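Local coordinates for protein meta cleavage compound hydrolase (Janthinobacterium, PDB 1J1I) that takes part in bacterial carbazole degradation, probably hydrolysing a carbon-carbon bond of the meta-cleavage compound to release anthranilate, at residues 19-24 with 100-105; 81-86 with 194-199; 133-138 with 276-281; 158-163 with 181-186. One frame throughout, in Å; residues are numbered along the deposited sequence.

Contact 1 of 4, residues 19-24 with 100-105; sequences RFVNAG and KAMNFD
Ala101, Val21 and Met102 carry this small contact, in which the last turn of helix 88-101 and the chain leaving it lean on strand 17-23. The methyl of Ala101 points at the strand and does most of the touching. Its CB lies 3.4 Å from Asn22 O and 4.0 Å from Ala23 CA, so it rests on main-chain atoms, and the CA atoms of Ala23 and Ala101 come within 5.5 Å of each other. Val21 meets the same methyl with one branch: CG2, anti to the backbone N, stops 4.1 Å from Ala101 CB. The other branch sits between the backbone N and the carbonyl carbon (chi1 65°), and there Val21 CG1 lies 4.3 Å from Met102 SD. Met102 is where the chain gives up helical geometry; its folded side chain brings the sulfur to the valine and also packs on Arg67 and Ile69 of the strand 67-71. Val21 and Ala23 both reach Phe98 as well, one turn back in the helix. On the other side of the strand, Asn22 turns away from the helix and its OD1 accepts from Gly25 N in the turn leading to strand 26-33. Strand 17-23 is the outermost strand of the sheet at this end within the chain, and Val21 pairs through its backbone with Thr28. No hydrogen bond or charge pair crosses the contact, so between these two segments it rests on van der Waals packing alone.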
loop_
_atom_site.group_PDB
_atom_site.type_symbol
_atom_site.label_atom_id
_atom_site.label_comp_id
_atom_site.label_asym_id
_atom_site.label_seq_id
_atom_site.Cartn_x
_atom_site.Cartn_y
_atom_site.Cartn_z
ATOM N N ARG A 19 -23.386 -9.517 19.267
ATOM C CA ARG A 19 -23.502 -10.901 19.718
ATOM C C ARG A 19 -22.544 -11.180 20.871
ATOM O O ARG A 19 -21.605 -10.419 21.111
ATOM C CB ARG A 19 -23.153 -11.842 18.561
ATOM C CG ARG A 19 -24.284 -12.694 18.013
ATOM C CD ARG A 19 -25.273 -11.906 17.182
ATOM N NE ARG A 19 -25.955 -12.781 16.230
ATOM C CZ ARG A 19 -27.042 -12.449 15.539
ATOM N NH1 ARG A 19 -27.591 -11.255 15.692
ATOM N NH2 ARG A 19 -27.577 -13.313 14.688
ATOM N N PHE A 20 -22.780 -12.283 21.576
ATOM C CA PHE A 20 -21.924 -12.681 22.685
ATOM C C PHE A 20 -21.631 -14.172 22.581
ATOM O O PHE A 20 -22.469 -14.947 22.116
ATOM C CB PHE A 20 -22.592 -12.379 24.030
ATOM C CG PHE A 20 -22.772 -10.911 24.306
ATOM C CD1 PHE A 20 -23.815 -10.198 23.723
ATOM C CD2 PHE A 20 -21.895 -10.242 25.150
ATOM C CE1 PHE A 20 -23.984 -8.835 23.981
ATOM C CE2 PHE A 20 -22.052 -8.882 25.416
ATOM C CZ PHE A 20 -23.097 -8.176 24.831
ATOM N N VAL A 21 -20.440 -14.574 23.006
ATOM C CA VAL A 21 -20.049 -15.974 22.953
ATOM C C VAL A 21 -19.102 -16.294 24.105
ATOM O O VAL A 21 -18.360 -15.432 24.564
ATOM C CB VAL A 21 -19.339 -16.300 21.607
ATOM C CG1 VAL A 21 -18.021 -15.535 21.504
ATOM C CG2 VAL A 21 -19.097 -17.798 21.486
ATOM N N ASN A 22 -19.133 -17.535 24.577
ATOM C CA ASN A 22 -18.243 -17.940 25.658
ATOM C C ASN A 22 -16.902 -18.358 25.047
ATOM O O ASN A 22 -16.799 -19.413 24.420
ATOM C CB ASN A 22 -18.853 -19.112 26.432
ATOM C CG ASN A 22 -18.081 -19.440 27.696
ATOM O OD1 ASN A 22 -16.856 -19.371 27.721
ATOM N ND2 ASN A 22 -18.801 -19.818 28.752
ATOM N N ALA A 23 -15.877 -17.528 25.219
ATOM C CA ALA A 23 -14.562 -17.848 24.668
ATOM C C ALA A 23 -13.676 -18.488 25.727
ATOM O O ALA A 23 -12.940 -17.803 26.437
ATOM C CB ALA A 23 -13.895 -16.581 24.096
ATOM N N GLY A 24 -13.773 -19.812 25.833
ATOM C CA GLY A 24 -12.979 -20.546 26.800
ATOM C C GLY A 24 -13.138 -20.085 28.237
ATOM O O GLY A 24 -12.194 -20.158 29.019
ATOM N N LYS A 100 -11.593 -20.093 18.249
ATOM C CA LYS A 100 -12.030 -21.482 18.382
ATOM C C LYS A 100 -13.520 -21.575 18.729
ATOM O O LYS A 100 -14.236 -22.416 18.191
ATOM C CB LYS A 100 -11.217 -22.189 19.471
ATOM C CG LYS A 100 -9.716 -22.188 19.234
ATOM C CD LYS A 100 -9.349 -22.904 17.949
ATOM C CE LYS A 100 -9.646 -24.391 18.034
ATOM N NZ LYS A 100 -8.899 -25.036 19.146
ATOM N N ALA A 101 -13.975 -20.710 19.633
ATOM C CA ALA A 101 -15.371 -20.698 20.060
ATOM C C ALA A 101 -16.329 -20.279 18.946
ATOM O O ALA A 101 -17.506 -20.654 18.955
ATOM C CB ALA A 101 -15.539 -19.777 21.267
ATOM N N MET A 102 -15.837 -19.485 17.998
ATOM C CA MET A 102 -16.671 -19.046 16.887
ATOM C C MET A 102 -16.883 -20.190 15.897
ATOM O O MET A 102 -16.158 -21.184 15.910
ATOM C CB MET A 102 -16.040 -17.840 16.182
ATOM C CG MET A 102 -16.194 -16.530 16.951
ATOM S SD MET A 102 -17.931 -16.096 17.257
ATOM C CE MET A 102 -18.412 -15.501 15.641
ATOM N N ASN A 103 -17.892 -20.054 15.047
ATOM C CA ASN A 103 -18.193 -21.091 14.072
ATOM C C ASN A 103 -17.512 -20.831 12.734
ATOM O O ASN A 103 -18.145 -20.377 11.777
ATOM C CB ASN A 103 -19.716 -21.221 13.900
ATOM C CG ASN A 103 -20.384 -19.916 13.487
ATOM O OD1 ASN A 103 -20.019 -18.834 13.958
ATOM N ND2 ASN A 103 -21.390 -20.017 12.618
ATOM N N PHE A 104 -16.213 -21.121 12.680
ATOM C CA PHE A 104 -15.431 -20.928 11.463
ATOM C C PHE A 104 -15.083 -22.265 10.828
ATOM O O PHE A 104 -14.601 -23.173 11.501
ATOM C CB PHE A 104 -14.146 -20.168 11.783
ATOM C CG PHE A 104 -14.379 -18.798 12.342
ATOM C CD1 PHE A 104 -13.541 -18.287 13.326
ATOM C CD2 PHE A 104 -15.419 -18.003 11.867
ATOM C CE1 PHE A 104 -13.732 -17.004 13.832
ATOM C CE2 PHE A 104 -15.619 -16.719 12.365
ATOM C CZ PHE A 104 -14.771 -16.219 13.351
ATOM N N ASP A 105 -15.319 -22.382 9.525
ATOM C CA ASP A 105 -15.025 -23.622 8.812
ATOM C C ASP A 105 -13.534 -23.778 8.551
ATOM O O ASP A 105 -13.039 -24.898 8.402
ATOM C CB ASP A 105 -15.769 -23.666 7.471
ATOM C CG ASP A 105 -17.256 -23.415 7.618
ATOM O OD1 ASP A 105 -17.879 -24.025 8.512
ATOM O OD2 ASP A 105 -17.804 -22.612 6.831
#

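Contact 2 of 4, residues 81-86 with 194-199; sequences KPDIEY and TRKAYV
Lys81 passes obliquely over Thr194 and rests on Ala197, in a partly buried loop-to-helix contact that joins the loop between strand 67-71 and helix 88-101 to helix 192-208. The lysine touches with its hydrocarbon chain rather than its charge. Its CG is anti to the carbonyl carbon (chi1 -54°), and Lys81 CD lies 4.0 Å from Ala197 CB. Further out, Lys81 CE reaches 3.4 Å from Thr194 OG1. Packing is tight there, with 3.5 Å between Lys81 CE and Thr194 CA. A bend at the last torsion (chi4 59°) sets NZ, which bonds to the carbonyl oxygens of Thr79 and Gly77 in its own loop, while Thr194 OG1 is bonded to Asp191. An alanine in place of Lys81 would probably leave those two carbonyls without their charged partner and open a gap beside Thr194. Ala197 CB also meets Tyr86, 4.0 Å from its OH, and that hydroxyl makes a weak bond to Pro82 O, tying the loop back on itself. Nearer the solvent, Asp83, the centre of an inverse gamma turn, faces Lys196 in a long salt bridge, with 4.0 Å between Asp83 OD1 and Lys196 NZ. The arrangement is that of an alpha/beta hydrolase in which a helical lid, inserted after strand 131-137, comes back to rest on a loop of the core domain.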
loop_
_atom_site.group_PDB
_atom_site.type_symbol
_atom_site.label_atom_id
_atom_site.label_comp_id
_atom_site.label_asym_id
_atom_site.label_seq_id
_atom_site.Cartn_x
_atom_site.Cartn_y
_atom_site.Cartn_z
ATOM N N LYS A 81 -14.528 -9.004 32.214
ATOM C CA LYS A 81 -13.400 -8.412 32.909
ATOM C C LYS A 81 -13.177 -9.131 34.234
ATOM O O LYS A 81 -13.464 -8.592 35.301
ATOM C CB LYS A 81 -13.684 -6.926 33.134
ATOM C CG LYS A 81 -14.044 -6.212 31.836
ATOM C CD LYS A 81 -14.503 -4.789 32.048
ATOM C CE LYS A 81 -14.802 -4.126 30.707
ATOM N NZ LYS A 81 -15.852 -4.841 29.924
ATOM N N PRO A 82 -12.666 -10.369 34.178
ATOM C CA PRO A 82 -12.420 -11.137 35.398
ATOM C C PRO A 82 -11.274 -10.565 36.225
ATOM O O PRO A 82 -10.458 -9.782 35.732
ATOM C CB PRO A 82 -12.119 -12.534 34.864
ATOM C CG PRO A 82 -11.424 -12.244 33.569
ATOM C CD PRO A 82 -12.281 -11.141 32.984
ATOM N N ASP A 83 -11.221 -10.952 37.493
ATOM C CA ASP A 83 -10.169 -10.474 38.374
ATOM C C ASP A 83 -8.928 -11.319 38.153
ATOM O O ASP A 83 -8.687 -12.293 38.868
ATOM C CB ASP A 83 -10.614 -10.563 39.831
ATOM C CG ASP A 83 -9.540 -10.105 40.786
ATOM O OD1 ASP A 83 -9.008 -8.990 40.587
ATOM O OD2 ASP A 83 -9.230 -10.859 41.730
ATOM N N ILE A 84 -8.144 -10.940 37.148
ATOM C CA ILE A 84 -6.931 -11.662 36.798
ATOM C C ILE A 84 -5.821 -10.682 36.454
ATOM O O ILE A 84 -6.025 -9.468 36.447
ATOM C CB ILE A 84 -7.141 -12.546 35.557
ATOM C CG1 ILE A 84 -7.363 -11.657 34.328
ATOM C CG2 ILE A 84 -8.332 -13.470 35.762
ATOM C CD1 ILE A 84 -7.501 -12.424 33.026
ATOM N N GLU A 85 -4.640 -11.221 36.173
ATOM C CA GLU A 85 -3.517 -10.386 35.777
ATOM C C GLU A 85 -3.685 -10.218 34.271
ATOM O O GLU A 85 -3.721 -11.200 33.534
ATOM C CB GLU A 85 -2.182 -11.070 36.091
ATOM C CG GLU A 85 -0.971 -10.269 35.629
ATOM C CD GLU A 85 0.352 -10.888 36.047
ATOM O OE1 GLU A 85 0.508 -12.122 35.916
ATOM O OE2 GLU A 85 1.245 -10.136 36.494
ATOM N N TYR A 86 -3.816 -8.975 33.825
ATOM C CA TYR A 86 -4.004 -8.689 32.411
ATOM C C TYR A 86 -2.673 -8.577 31.680
ATOM O O TYR A 86 -2.114 -7.490 31.554
ATOM C CB TYR A 86 -4.818 -7.400 32.246
ATOM C CG TYR A 86 -6.281 -7.554 32.607
ATOM C CD1 TYR A 86 -7.248 -7.746 31.617
ATOM C CD2 TYR A 86 -6.701 -7.532 33.938
ATOM C CE1 TYR A 86 -8.597 -7.911 31.942
ATOM C CE2 TYR A 86 -8.051 -7.703 34.275
ATOM C CZ TYR A 86 -8.990 -7.891 33.273
ATOM O OH TYR A 86 -10.317 -8.077 33.597
ATOM N N THR A 194 -15.061 -1.223 33.415
ATOM C CA THR A 194 -14.189 -1.053 32.259
ATOM C C THR A 194 -12.936 -0.279 32.661
ATOM O O THR A 194 -11.827 -0.593 32.227
ATOM C CB THR A 194 -14.912 -0.286 31.137
ATOM O OG1 THR A 194 -16.113 -0.987 30.781
ATOM C CG2 THR A 194 -14.018 -0.159 29.910
ATOM N N ARG A 195 -13.121 0.735 33.498
ATOM C CA ARG A 195 -12.006 1.548 33.953
ATOM C C ARG A 195 -11.053 0.740 34.823
ATOM O O ARG A 195 -9.837 0.891 34.721
ATOM C CB ARG A 195 -12.514 2.767 34.727
ATOM C CG ARG A 195 -11.397 3.623 35.302
ATOM C CD ARG A 195 -11.931 4.891 35.941
ATOM N NE ARG A 195 -10.848 5.729 36.448
ATOM C CZ ARG A 195 -11.009 6.969 36.898
ATOM N NH1 ARG A 195 -12.214 7.525 36.902
ATOM N NH2 ARG A 195 -9.963 7.656 37.338
ATOM N N LYS A 196 -11.605 -0.121 35.673
ATOM C CA LYS A 196 -10.784 -0.950 36.549
ATOM C C LYS A 196 -9.907 -1.903 35.736
ATOM O O LYS A 196 -8.723 -2.077 36.033
ATOM C CB LYS A 196 -11.665 -1.754 37.508
ATOM C CG LYS A 196 -10.887 -2.625 38.486
ATOM C CD LYS A 196 -11.821 -3.359 39.444
ATOM C CE LYS A 196 -11.052 -4.219 40.441
ATOM N NZ LYS A 196 -10.268 -5.301 39.780
ATOM N N ALA A 197 -10.492 -2.528 34.719
ATOM C CA ALA A 197 -9.741 -3.448 33.871
ATOM C C ALA A 197 -8.689 -2.677 33.077
ATOM O O ALA A 197 -7.584 -3.170 32.852
ATOM C CB ALA A 197 -10.682 -4.185 32.919
ATOM N N TYR A 198 -9.037 -1.463 32.657
ATOM C CA TYR A 198 -8.111 -0.636 31.889
ATOM C C TYR A 198 -6.894 -0.287 32.737
ATOM O O TYR A 198 -5.760 -0.327 32.263
ATOM C CB TYR A 198 -8.790 0.655 31.434
ATOM C CG TYR A 198 -7.841 1.589 30.726
ATOM C CD1 TYR A 198 -7.338 1.275 29.464
ATOM C CD2 TYR A 198 -7.410 2.768 31.334
ATOM C CE1 TYR A 198 -6.427 2.105 28.825
ATOM C CE2 TYR A 198 -6.497 3.612 30.698
ATOM C CZ TYR A 198 -6.012 3.271 29.446
ATOM O OH TYR A 198 -5.107 4.091 28.810
ATOM N N VAL A 199 -7.137 0.066 33.994
ATOM C CA VAL A 199 -6.052 0.406 34.897
ATOM C C VAL A 199 -5.123 -0.785 35.074
ATOM O O VAL A 199 -3.904 -0.631 35.047
ATOM C CB VAL A 199 -6.588 0.847 36.276
ATOM C CG1 VAL A 199 -5.445 0.920 37.286
ATOM C CG2 VAL A 199 -7.264 2.202 36.148
#

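Contact 3 of 4, residues 133-138 with 276-281; sequences ALVLMG and LSFLSL
Phe278 reaches from the C-terminal helix to the strand 133-137, its ring set obliquely against Ala133, Leu134 and Val135. CG is anti to the backbone N (chi1 175°), and the ring atoms CD2 and CE2 do the touching. Phe278 CD2 lies 3.9 Å from Val135 CG2, and Phe278 CE2 lies 4.0 Å from Ala133 CB. The side chains of Val135 and Phe278 run alongside each other in opposing senses. Phe278 CE2 also comes 3.8 Å from Leu134 O, a main-chain atom. Leu279, one residue on, adds a smaller touch, its CD2 4.1 Å from Ala133 CB. An alanine in place of Phe278 would probably open a gap between helix and strand and leave Val135 CG2 without its partner on the helix segment. All five touching residues are buried, and no hydrogen bond crosses. The two short segments run nearly antiparallel, at 159°, with their axes 9.8 Å apart at closest approach. Phe278 also packs on Leu226 of strand 225-230 and Leu279 on Ser109 of strand 108-113, so helix 268-281 spans the strands on either side of 131-137, while Ser277 and Ser280 of the same helix pack against Asn273 of the second subunit.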
loop_
_atom_site.group_PDB
_atom_site.type_symbol
_atom_site.label_atom_id
_atom_site.label_comp_id
_atom_site.label_asym_id
_atom_site.label_seq_id
_atom_site.Cartn_x
_atom_site.Cartn_y
_atom_site.Cartn_z
ATOM N N ALA A 133 -4.475 -14.504 7.083
ATOM C CA ALA A 133 -3.819 -13.229 6.777
ATOM C C ALA A 133 -3.855 -12.320 7.995
ATOM O O ALA A 133 -4.738 -12.448 8.847
ATOM C CB ALA A 133 -4.510 -12.542 5.598
ATOM N N LEU A 134 -2.899 -11.398 8.061
ATOM C CA LEU A 134 -2.786 -10.462 9.175
ATOM C C LEU A 134 -2.591 -9.021 8.704
ATOM O O LEU A 134 -1.803 -8.756 7.801
ATOM C CB LEU A 134 -1.597 -10.847 10.055
ATOM C CG LEU A 134 -1.233 -9.905 11.208
ATOM C CD1 LEU A 134 -2.304 -9.964 12.289
ATOM C CD2 LEU A 134 0.119 -10.307 11.782
ATOM N N VAL A 135 -3.308 -8.094 9.327
ATOM C CA VAL A 135 -3.183 -6.676 8.992
ATOM C C VAL A 135 -2.784 -5.946 10.263
ATOM O O VAL A 135 -3.516 -5.965 11.247
ATOM C CB VAL A 135 -4.516 -6.094 8.473
ATOM C CG1 VAL A 135 -4.368 -4.587 8.216
ATOM C CG2 VAL A 135 -4.933 -6.816 7.195
ATOM N N LEU A 136 -1.607 -5.332 10.248
ATOM C CA LEU A 136 -1.112 -4.602 11.401
ATOM C C LEU A 136 -1.238 -3.123 11.067
ATOM O O LEU A 136 -0.634 -2.635 10.114
ATOM C CB LEU A 136 0.345 -4.975 11.671
ATOM C CG LEU A 136 0.577 -6.467 11.928
ATOM C CD1 LEU A 136 2.070 -6.748 11.924
ATOM C CD2 LEU A 136 -0.059 -6.877 13.261
ATOM N N MET A 137 -2.035 -2.418 11.855
ATOM C CA MET A 137 -2.289 -1.005 11.609
ATOM C C MET A 137 -1.829 -0.184 12.803
ATOM O O MET A 137 -2.462 -0.210 13.859
ATOM C CB MET A 137 -3.791 -0.820 11.373
ATOM C CG MET A 137 -4.213 0.555 10.906
ATOM S SD MET A 137 -5.689 1.113 11.761
ATOM C CE MET A 137 -6.777 -0.341 11.650
ATOM N N GLY A 138 -0.729 0.548 12.631
ATOM C CA GLY A 138 -0.199 1.348 13.722
ATOM C C GLY A 138 -0.031 0.419 14.906
ATOM O O GLY A 138 -0.136 0.820 16.070
ATOM N N LEU A 276 -9.462 -4.535 1.643
ATOM C CA LEU A 276 -10.186 -5.381 0.700
ATOM C C LEU A 276 -9.237 -5.859 -0.390
ATOM O O LEU A 276 -9.231 -7.032 -0.752
ATOM C CB LEU A 276 -11.344 -4.613 0.054
ATOM C CG LEU A 276 -12.570 -4.354 0.930
ATOM C CD1 LEU A 276 -13.569 -3.483 0.178
ATOM C CD2 LEU A 276 -13.203 -5.680 1.320
ATOM N N SER A 277 -8.435 -4.934 -0.903
ATOM C CA SER A 277 -7.476 -5.238 -1.955
ATOM C C SER A 277 -6.480 -6.299 -1.478
ATOM O O SER A 277 -6.207 -7.272 -2.182
ATOM C CB SER A 277 -6.744 -3.954 -2.366
ATOM O OG SER A 277 -5.864 -4.171 -3.454
ATOM N N PHE A 278 -5.946 -6.113 -0.275
ATOM C CA PHE A 278 -4.991 -7.063 0.289
ATOM C C PHE A 278 -5.615 -8.453 0.433
ATOM O O PHE A 278 -5.042 -9.454 -0.000
ATOM C CB PHE A 278 -4.511 -6.571 1.655
ATOM C CG PHE A 278 -3.614 -7.545 2.372
ATOM C CD1 PHE A 278 -2.377 -7.904 1.837
ATOM C CD2 PHE A 278 -3.999 -8.089 3.592
ATOM C CE1 PHE A 278 -1.537 -8.791 2.515
ATOM C CE2 PHE A 278 -3.164 -8.977 4.279
ATOM C CZ PHE A 278 -1.932 -9.327 3.739
ATOM N N LEU A 279 -6.798 -8.509 1.036
ATOM C CA LEU A 279 -7.485 -9.779 1.237
ATOM C C LEU A 279 -7.894 -10.477 -0.064
ATOM O O LEU A 279 -7.960 -11.705 -0.113
ATOM C CB LEU A 279 -8.719 -9.570 2.120
ATOM C CG LEU A 279 -8.430 -9.074 3.538
ATOM C CD1 LEU A 279 -9.741 -8.810 4.264
ATOM C CD2 LEU A 279 -7.593 -10.108 4.283
ATOM N N SER A 280 -8.154 -9.704 -1.117
ATOM C CA SER A 280 -8.565 -10.285 -2.394
ATOM C C SER A 280 -7.456 -11.117 -3.024
ATOM O O SER A 280 -7.725 -12.082 -3.735
ATOM C CB SER A 280 -8.999 -9.191 -3.375
ATOM O OG SER A 280 -7.893 -8.407 -3.782
ATOM N N LEU A 281 -6.208 -10.740 -2.768
ATOM C CA LEU A 281 -5.072 -11.473 -3.309
ATOM C C LEU A 281 -4.847 -12.739 -2.497
ATOM O O LEU A 281 -4.502 -13.782 -3.045
ATOM C CB LEU A 281 -3.802 -10.620 -3.259
ATOM C CG LEU A 281 -3.755 -9.335 -4.085
ATOM C CD1 LEU A 281 -2.428 -8.631 -3.825
ATOM C CD2 LEU A 281 -3.921 -9.652 -5.569
#

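Contact 4 of 4, residues 158-163 with 181-186; sequences FTREGM and MINSRY
Arg160 and Tyr186 each hold CG anti to the backbone N (chi1 -174° and -177°), and the arginine stays extended as far as NE, which sends it across to Ile182 and Asn183. There Asn183 OD1 takes two bonds from one guanidinium, 2.7 Å from Arg160 NE and 2.9 Å from Arg160 NH2. The NE bond runs nearly along the C=O axis, whereas NH2 sits above the carbonyl plane, the two flat groups being 63° apart. Ile182 CG2 lies 3.6 Å above the plane of the Arg160 guanidinium, over its centre. Tyr186 covers the start of helix 160-170: Arg160 CB makes a CH-pi contact 4.3 Å from the ring centroid, and Tyr186 OH donates to Phe158 O at 3.1 Å. Thr159 OG1 caps the helix by accepting from Gly162 N, and also bonds to Asp157. Deeper in, Met163 packs across Arg185, with 3.6 Å between Met163 CE and Arg185 CG. Arg185 leads on to Trp262, its side chain about 8 Å from that of Ser114, the likely catalytic serine. The two helices are part of the helical lid of this alpha/beta hydrolase, consistent with a cover beside the active site.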
loop_
_atom_site.group_PDB
_atom_site.type_symbol
_atom_site.label_atom_id
_atom_site.label_comp_id
_atom_site.label_asym_id
_atom_site.label_seq_id
_atom_site.Cartn_x
_atom_site.Cartn_y
_atom_site.Cartn_z
ATOM N N PHE A 158 -9.583 10.955 32.483
ATOM C CA PHE A 158 -10.975 10.514 32.466
ATOM C C PHE A 158 -12.032 11.615 32.507
ATOM O O PHE A 158 -13.033 11.504 33.218
ATOM C CB PHE A 158 -11.231 9.512 33.595
ATOM C CG PHE A 158 -10.521 8.204 33.406
ATOM C CD1 PHE A 158 -9.159 8.091 33.669
ATOM C CD2 PHE A 158 -11.207 7.090 32.934
ATOM C CE1 PHE A 158 -8.490 6.888 33.465
ATOM C CE2 PHE A 158 -10.548 5.882 32.725
ATOM C CZ PHE A 158 -9.186 5.782 32.991
ATOM N N THR A 159 -11.803 12.674 31.739
ATOM C CA THR A 159 -12.747 13.778 31.640
ATOM C C THR A 159 -13.148 13.810 30.171
ATOM O O THR A 159 -12.399 13.328 29.320
ATOM C CB THR A 159 -12.098 15.130 32.010
ATOM O OG1 THR A 159 -10.989 15.386 31.137
ATOM C CG2 THR A 159 -11.618 15.117 33.457
ATOM N N ARG A 160 -14.318 14.357 29.861
ATOM C CA ARG A 160 -14.739 14.411 28.469
ATOM C C ARG A 160 -13.724 15.214 27.668
ATOM O O ARG A 160 -13.353 14.832 26.558
ATOM C CB ARG A 160 -16.120 15.047 28.324
ATOM C CG ARG A 160 -16.632 14.987 26.893
ATOM C CD ARG A 160 -18.001 15.616 26.740
ATOM N NE ARG A 160 -18.546 15.393 25.404
ATOM C CZ ARG A 160 -17.987 15.833 24.279
ATOM N NH1 ARG A 160 -16.856 16.528 24.320
ATOM N NH2 ARG A 160 -18.560 15.575 23.112
ATOM N N GLU A 161 -13.274 16.329 28.236
ATOM C CA GLU A 161 -12.290 17.171 27.570
ATOM C C GLU A 161 -10.959 16.448 27.399
ATOM O O GLU A 161 -10.261 16.647 26.406
ATOM C CB GLU A 161 -12.080 18.471 28.349
ATOM C CG GLU A 161 -12.972 19.602 27.877
ATOM C CD GLU A 161 -12.768 19.912 26.406
ATOM O OE1 GLU A 161 -11.619 20.210 26.014
ATOM O OE2 GLU A 161 -13.755 19.858 25.640
ATOM N N GLY A 162 -10.609 15.611 28.368
ATOM C CA GLY A 162 -9.367 14.870 28.276
ATOM C C GLY A 162 -9.432 13.916 27.099
ATOM O O GLY A 162 -8.428 13.664 26.435
ATOM N N MET A 163 -10.627 13.391 26.842
ATOM C CA MET A 163 -10.851 12.462 25.741
ATOM C C MET A 163 -10.741 13.201 24.410
ATOM O O MET A 163 -10.240 12.654 23.428
ATOM C CB MET A 163 -12.236 11.822 25.865
ATOM C CG MET A 163 -12.498 10.703 24.867
ATOM S SD MET A 163 -11.280 9.373 24.995
ATOM C CE MET A 163 -11.907 8.462 26.423
ATOM N N MET A 181 -19.058 10.450 18.675
ATOM C CA MET A 181 -17.981 9.478 18.817
ATOM C C MET A 181 -17.242 9.687 20.135
ATOM O O MET A 181 -16.858 8.724 20.801
ATOM C CB MET A 181 -17.016 9.592 17.631
ATOM C CG MET A 181 -15.827 8.649 17.699
ATOM S SD MET A 181 -14.466 9.321 18.669
ATOM C CE MET A 181 -13.168 9.374 17.432
ATOM N N ILE A 182 -17.050 10.947 20.512
ATOM C CA ILE A 182 -16.374 11.271 21.762
ATOM C C ILE A 182 -17.210 10.798 22.954
ATOM O O ILE A 182 -16.687 10.167 23.875
ATOM C CB ILE A 182 -16.137 12.796 21.896
ATOM C CG1 ILE A 182 -15.087 13.251 20.882
ATOM C CG2 ILE A 182 -15.682 13.135 23.316
ATOM C CD1 ILE A 182 -13.700 12.667 21.126
ATOM N N ASN A 183 -18.506 11.099 22.931
ATOM C CA ASN A 183 -19.394 10.705 24.025
ATOM C C ASN A 183 -19.446 9.193 24.188
ATOM O O ASN A 183 -19.414 8.683 25.307
ATOM C CB ASN A 183 -20.814 11.233 23.793
ATOM C CG ASN A 183 -20.860 12.740 23.647
ATOM O OD1 ASN A 183 -20.111 13.462 24.304
ATOM N ND2 ASN A 183 -21.752 13.224 22.791
ATOM N N SER A 184 -19.534 8.481 23.071
ATOM C CA SER A 184 -19.592 7.025 23.098
ATOM C C SER A 184 -18.336 6.444 23.747
ATOM O O SER A 184 -18.425 5.597 24.638
ATOM C CB SER A 184 -19.750 6.481 21.677
ATOM O OG SER A 184 -19.891 5.072 21.677
ATOM N N ARG A 185 -17.167 6.905 23.305
ATOM C CA ARG A 185 -15.904 6.420 23.857
ATOM C C ARG A 185 -15.762 6.803 25.325
ATOM O O ARG A 185 -15.285 6.013 26.138
ATOM C CB ARG A 185 -14.713 6.975 23.059
ATOM C CG ARG A 185 -13.355 6.671 23.693
ATOM C CD ARG A 185 -12.193 7.212 22.864
ATOM N NE ARG A 185 -11.789 6.297 21.803
ATOM C CZ ARG A 185 -10.677 5.565 21.823
ATOM N NH1 ARG A 185 -9.842 5.636 22.851
ATOM N NH2 ARG A 185 -10.406 4.753 20.813
ATOM N N TYR A 186 -16.174 8.019 25.661
ATOM C CA TYR A 186 -16.090 8.485 27.038
ATOM C C TYR A 186 -16.988 7.642 27.942
ATOM O O TYR A 186 -16.622 7.326 29.074
ATOM C CB TYR A 186 -16.504 9.957 27.131
ATOM C CG TYR A 186 -16.364 10.526 28.524
ATOM C CD1 TYR A 186 -15.133 10.515 29.176
ATOM C CD2 TYR A 186 -17.462 11.057 29.199
ATOM C CE1 TYR A 186 -14.995 11.012 30.463
ATOM C CE2 TYR A 186 -17.334 11.559 30.492
ATOM C CZ TYR A 186 -16.096 11.532 31.116
ATOM O OH TYR A 186 -15.953 12.020 32.395
#

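How the contacts relate
Contact 3 is fully buried, while contacts 1, 2 and 4 are partly buried and lie farther from the centre of the chain. Contacts 1 and 3 reach the same sheet, one at its outermost strand and one in its interior, and both rely on apolar packing without hydrogen bonds. Contact 4 lies wholly among the lid helices and contact 2 ties the lid to the core; both bring in polar and charged groups, though only contact 4 has hydrogen bonds across it. These two touch, Phe158 of contact 4 meeting Arg195 of contact 2 in a cation-pi pair, and helices 179-190 and 192-208 follow each other in the chain.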